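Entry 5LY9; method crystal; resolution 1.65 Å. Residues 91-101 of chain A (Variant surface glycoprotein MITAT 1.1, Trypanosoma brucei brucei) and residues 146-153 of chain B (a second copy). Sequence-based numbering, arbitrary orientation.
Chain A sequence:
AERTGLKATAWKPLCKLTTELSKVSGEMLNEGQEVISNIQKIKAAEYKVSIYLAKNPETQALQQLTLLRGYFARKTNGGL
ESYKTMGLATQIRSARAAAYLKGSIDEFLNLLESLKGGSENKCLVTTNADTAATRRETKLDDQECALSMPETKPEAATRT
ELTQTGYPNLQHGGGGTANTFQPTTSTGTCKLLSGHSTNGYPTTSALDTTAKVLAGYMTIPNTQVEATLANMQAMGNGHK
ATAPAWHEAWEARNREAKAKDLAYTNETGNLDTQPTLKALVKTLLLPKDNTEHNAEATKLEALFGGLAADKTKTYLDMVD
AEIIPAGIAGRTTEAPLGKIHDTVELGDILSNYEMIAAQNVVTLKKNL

Chain A (91-101) QIRSARAAAYL
Chain B 146-153: ALSMPETK

What backbones meet here? Residues 91-101 of chain A lie within a helix that extends beyond both ends of the stretch, with phi near -55 to -81° and psi near -29 to -49°; its i to i-4 ladder includes R96(A) N to I92(A) O at 2.9 Å and Y100(A) N to R96(A) O at 2.8 Å. Residues 146-153 of chain B have no regular structure. From S148(B) (-157/166) through M149(B) (-116/129), P150(B) (-77/167), E151(B) (-53/144) and T152(B) (-84/111) the segment is extended. It runs antiparallel to the helix: R93(A) CA lies 5.8 Å from T152(B) CA, and Y100(A) CA lies 7.9 Å from M149(B) CA. The side chains of M149(B) and T152(B) leave toward the helix, while those of S148(B), P150(B) and E151(B) start away from it.

How does R96(A) hold the loop? Its CA-to-CB bond points toward chain B, and the chain folds with chi1 73° (p), chi2 94°, between wells, chi3 171° (t) and chi4 81°. This brings R96(A) NH2 to P150(B) O at 3.0 Å, a hydrogen bond with an angle of 159°; the carbonyl sits at the guanidinium edge, where the N-H groups point. R96(A) NH1 turns back to R93(A) O at 3.0 Å in a weak hydrogen bond. A water completes the arrangement, accepting from R96(A) NE at 2.9 Å and donating to P150(B) O at 2.7 Å, so one carbonyl receives both a direct and a bridged link.

Where does T152(B) fit? With chi1 -61° (m), it places OG1 over one guanidinium face, 3.1 Å from R96(A) NE; the angle is too poor for a hydrogen bond, because the N-H bonds lie in the guanidinium plane. T152(B) OG1 also lies 3.8 Å from R93(A) CA, and T152(B) CG2 meets I92(A) CG2 at 4.1 Å in an apolar contact.

What does Y100(A) offer the other end of the segment? Its rotamer (chi1 -177°, t; chi2 53°) presents a ring face to M149(B), whose CB stands 3.9 Å from the centroid of the Y100(A) ring in a CH-pi contact and 3.7 Å from Y100(A) CE2. M149(B) has chi1 177° (t), which leaves M149(B) CG 3.4 Å from R96(A) NE; chi2 73° (p) then sets M149(B) SD 5.2 Å from the centroid of the Y100(A) ring, and chi3 80° (p) places only the terminal methyl, CE. At the phenol tip, Y100(A) OH packs 3.3 Å from S148(B) CA and 3.5 Å from L147(B) O.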

# COMPACT_ATOMS: atom_id res chain seq x y z
N GLN A 91 -5.07 -1.65 -2.65
CA GLN A 91 -3.74 -1.58 -3.31
C GLN A 91 -2.68 -2.25 -2.44
O GLN A 91 -1.90 -3.08 -2.92
CB GLN A 91 -3.40 -0.18 -3.71
CG GLN A 91 -4.35 0.40 -4.75
CD GLN A 91 -4.12 1.84 -5.10
OE1 GLN A 91 -3.38 2.56 -4.45
NE2 GLN A 91 -4.72 2.25 -6.20
N ILE A 92 -2.74 -1.99 -1.13
CA ILE A 92 -1.92 -2.72 -0.17
C ILE A 92 -2.27 -4.22 -0.19
O ILE A 92 -1.35 -5.10 -0.16
CB ILE A 92 -2.03 -2.12 1.24
CG1 ILE A 92 -1.38 -0.72 1.22
CG2 ILE A 92 -1.32 -2.98 2.27
CD1 ILE A 92 -1.57 -0.05 2.56
N ARG A 93 -3.55 -4.52 -0.21
CA ARG A 93 -4.00 -5.90 -0.22
C ARG A 93 -3.37 -6.64 -1.42
O ARG A 93 -2.82 -7.76 -1.31
CB ARG A 93 -5.50 -6.01 -0.28
CG ARG A 93 -6.03 -7.41 -0.26
CD ARG A 93 -7.44 -7.48 -0.76
NE ARG A 93 -7.91 -8.86 -0.74
CZ ARG A 93 -9.08 -9.22 -1.21
NH1 ARG A 93 -9.94 -8.31 -1.72
NH2 ARG A 93 -9.44 -10.47 -1.12
N SER A 94 -3.44 -6.03 -2.61
CA SER A 94 -2.93 -6.71 -3.80
C SER A 94 -1.41 -6.82 -3.79
O SER A 94 -0.85 -7.88 -4.14
CB SER A 94 -3.38 -5.99 -5.08
OG SER A 94 -2.98 -6.69 -6.25
N ALA A 95 -0.73 -5.76 -3.42
CA ALA A 95 0.74 -5.80 -3.30
C ALA A 95 1.15 -6.93 -2.35
O ALA A 95 2.01 -7.73 -2.71
CB ALA A 95 1.30 -4.46 -2.87
N ARG A 96 0.52 -7.06 -1.20
CA ARG A 96 0.97 -8.07 -0.21
C ARG A 96 0.51 -9.45 -0.61
O ARG A 96 1.20 -10.44 -0.30
CB ARG A 96 0.54 -7.69 1.19
CG ARG A 96 -0.92 -7.83 1.54
CD ARG A 96 -1.12 -9.19 2.16
NE ARG A 96 -2.45 -9.46 2.78
CZ ARG A 96 -3.53 -9.83 2.10
NH1 ARG A 96 -3.59 -9.77 0.76
NH2 ARG A 96 -4.61 -10.18 2.76
N ALA A 97 -0.60 -9.55 -1.33
CA ALA A 97 -1.11 -10.87 -1.73
C ALA A 97 -0.15 -11.43 -2.76
O ALA A 97 0.27 -12.63 -2.69
CB ALA A 97 -2.46 -10.74 -2.33
N ALA A 98 0.21 -10.59 -3.71
CA ALA A 98 1.17 -11.03 -4.75
C ALA A 98 2.52 -11.39 -4.14
O ALA A 98 3.09 -12.45 -4.49
CB ALA A 98 1.36 -9.94 -5.82
N ALA A 99 2.99 -10.55 -3.20
CA ALA A 99 4.27 -10.78 -2.60
C ALA A 99 4.27 -12.05 -1.76
O ALA A 99 5.22 -12.83 -1.79
CB ALA A 99 4.68 -9.58 -1.79
N TYR A 100 3.17 -12.32 -1.04
CA TYR A 100 3.11 -13.52 -0.21
C TYR A 100 3.15 -14.80 -1.04
O TYR A 100 3.92 -15.73 -0.77
CB TYR A 100 1.82 -13.47 0.63
CG TYR A 100 1.64 -14.62 1.60
CD1 TYR A 100 2.64 -14.98 2.54
CD2 TYR A 100 0.48 -15.38 1.56
CE1 TYR A 100 2.44 -15.99 3.43
CE2 TYR A 100 0.27 -16.42 2.47
CZ TYR A 100 1.26 -16.75 3.39
OH TYR A 100 1.07 -17.79 4.26
N LEU A 101 2.30 -14.85 -2.07
CA LEU A 101 2.29 -15.96 -3.02
C LEU A 101 3.66 -16.12 -3.71
O LEU A 101 4.20 -17.27 -3.77
CB LEU A 101 1.14 -15.80 -4.02
CG LEU A 101 1.13 -16.87 -5.08
CD1 LEU A 101 0.91 -18.21 -4.47
CD2 LEU A 101 0.03 -16.54 -6.11
N ALA B 146 0.44 -19.77 12.44
CA ALA B 146 -0.52 -19.86 11.37
C ALA B 146 0.25 -19.57 10.05
O ALA B 146 0.77 -18.44 9.81
CB ALA B 146 -1.64 -18.87 11.54
N LEU B 147 0.31 -20.56 9.24
CA LEU B 147 1.06 -20.47 7.96
C LEU B 147 0.10 -19.92 6.89
O LEU B 147 -0.25 -20.56 5.93
CB LEU B 147 1.66 -21.84 7.63
CG LEU B 147 2.51 -22.40 8.79
CD1 LEU B 147 3.08 -23.71 8.30
CD2 LEU B 147 3.64 -21.48 9.21
N SER B 148 -0.36 -18.72 7.16
CA SER B 148 -1.40 -18.06 6.37
C SER B 148 -1.28 -16.59 6.59
O SER B 148 -0.62 -16.14 7.53
CB SER B 148 -2.80 -18.55 6.79
OG SER B 148 -3.02 -18.30 8.15
N MET B 149 -1.96 -15.83 5.72
CA MET B 149 -1.96 -14.39 5.76
C MET B 149 -3.39 -13.94 6.07
O MET B 149 -4.31 -14.29 5.35
CB MET B 149 -1.44 -13.83 4.40
CG MET B 149 -1.45 -12.30 4.27
SD MET B 149 -0.13 -11.55 5.28
CE MET B 149 1.31 -11.81 4.21
N PRO B 150 -3.56 -13.07 7.07
CA PRO B 150 -4.94 -12.57 7.38
C PRO B 150 -5.41 -11.52 6.39
O PRO B 150 -4.58 -10.89 5.64
CB PRO B 150 -4.75 -11.99 8.77
CG PRO B 150 -3.34 -11.44 8.72
CD PRO B 150 -2.54 -12.48 7.93
N GLU B 151 -6.71 -11.25 6.45
CA GLU B 151 -7.27 -10.12 5.76
C GLU B 151 -6.53 -8.78 6.09
O GLU B 151 -6.10 -8.56 7.21
CB GLU B 151 -8.76 -10.00 6.19
CG GLU B 151 -9.47 -8.83 5.50
CD GLU B 151 -10.89 -8.58 6.00
OE1 GLU B 151 -11.25 -9.15 7.08
OE2 GLU B 151 -11.58 -7.77 5.29
N THR B 152 -6.40 -7.89 5.12
CA THR B 152 -5.74 -6.67 5.28
C THR B 152 -6.73 -5.68 5.88
O THR B 152 -7.70 -5.33 5.24
CB THR B 152 -5.22 -6.09 3.95
OG1 THR B 152 -4.27 -7.00 3.38
CG2 THR B 152 -4.52 -4.74 4.20
N LYS B 153 -6.48 -5.33 7.11
CA LYS B 153 -7.34 -4.41 7.84
C LYS B 153 -6.45 -3.62 8.84
O LYS B 153 -5.36 -4.03 9.16
CB LYS B 153 -8.41 -5.18 8.51
CG LYS B 153 -7.95 -6.03 9.67
CD LYS B 153 -9.07 -7.00 10.01
CE LYS B 153 -8.77 -7.72 11.34
NZ LYS B 153 -9.17 -6.79 12.46
O HOH W 1 -2.99 -8.70 5.55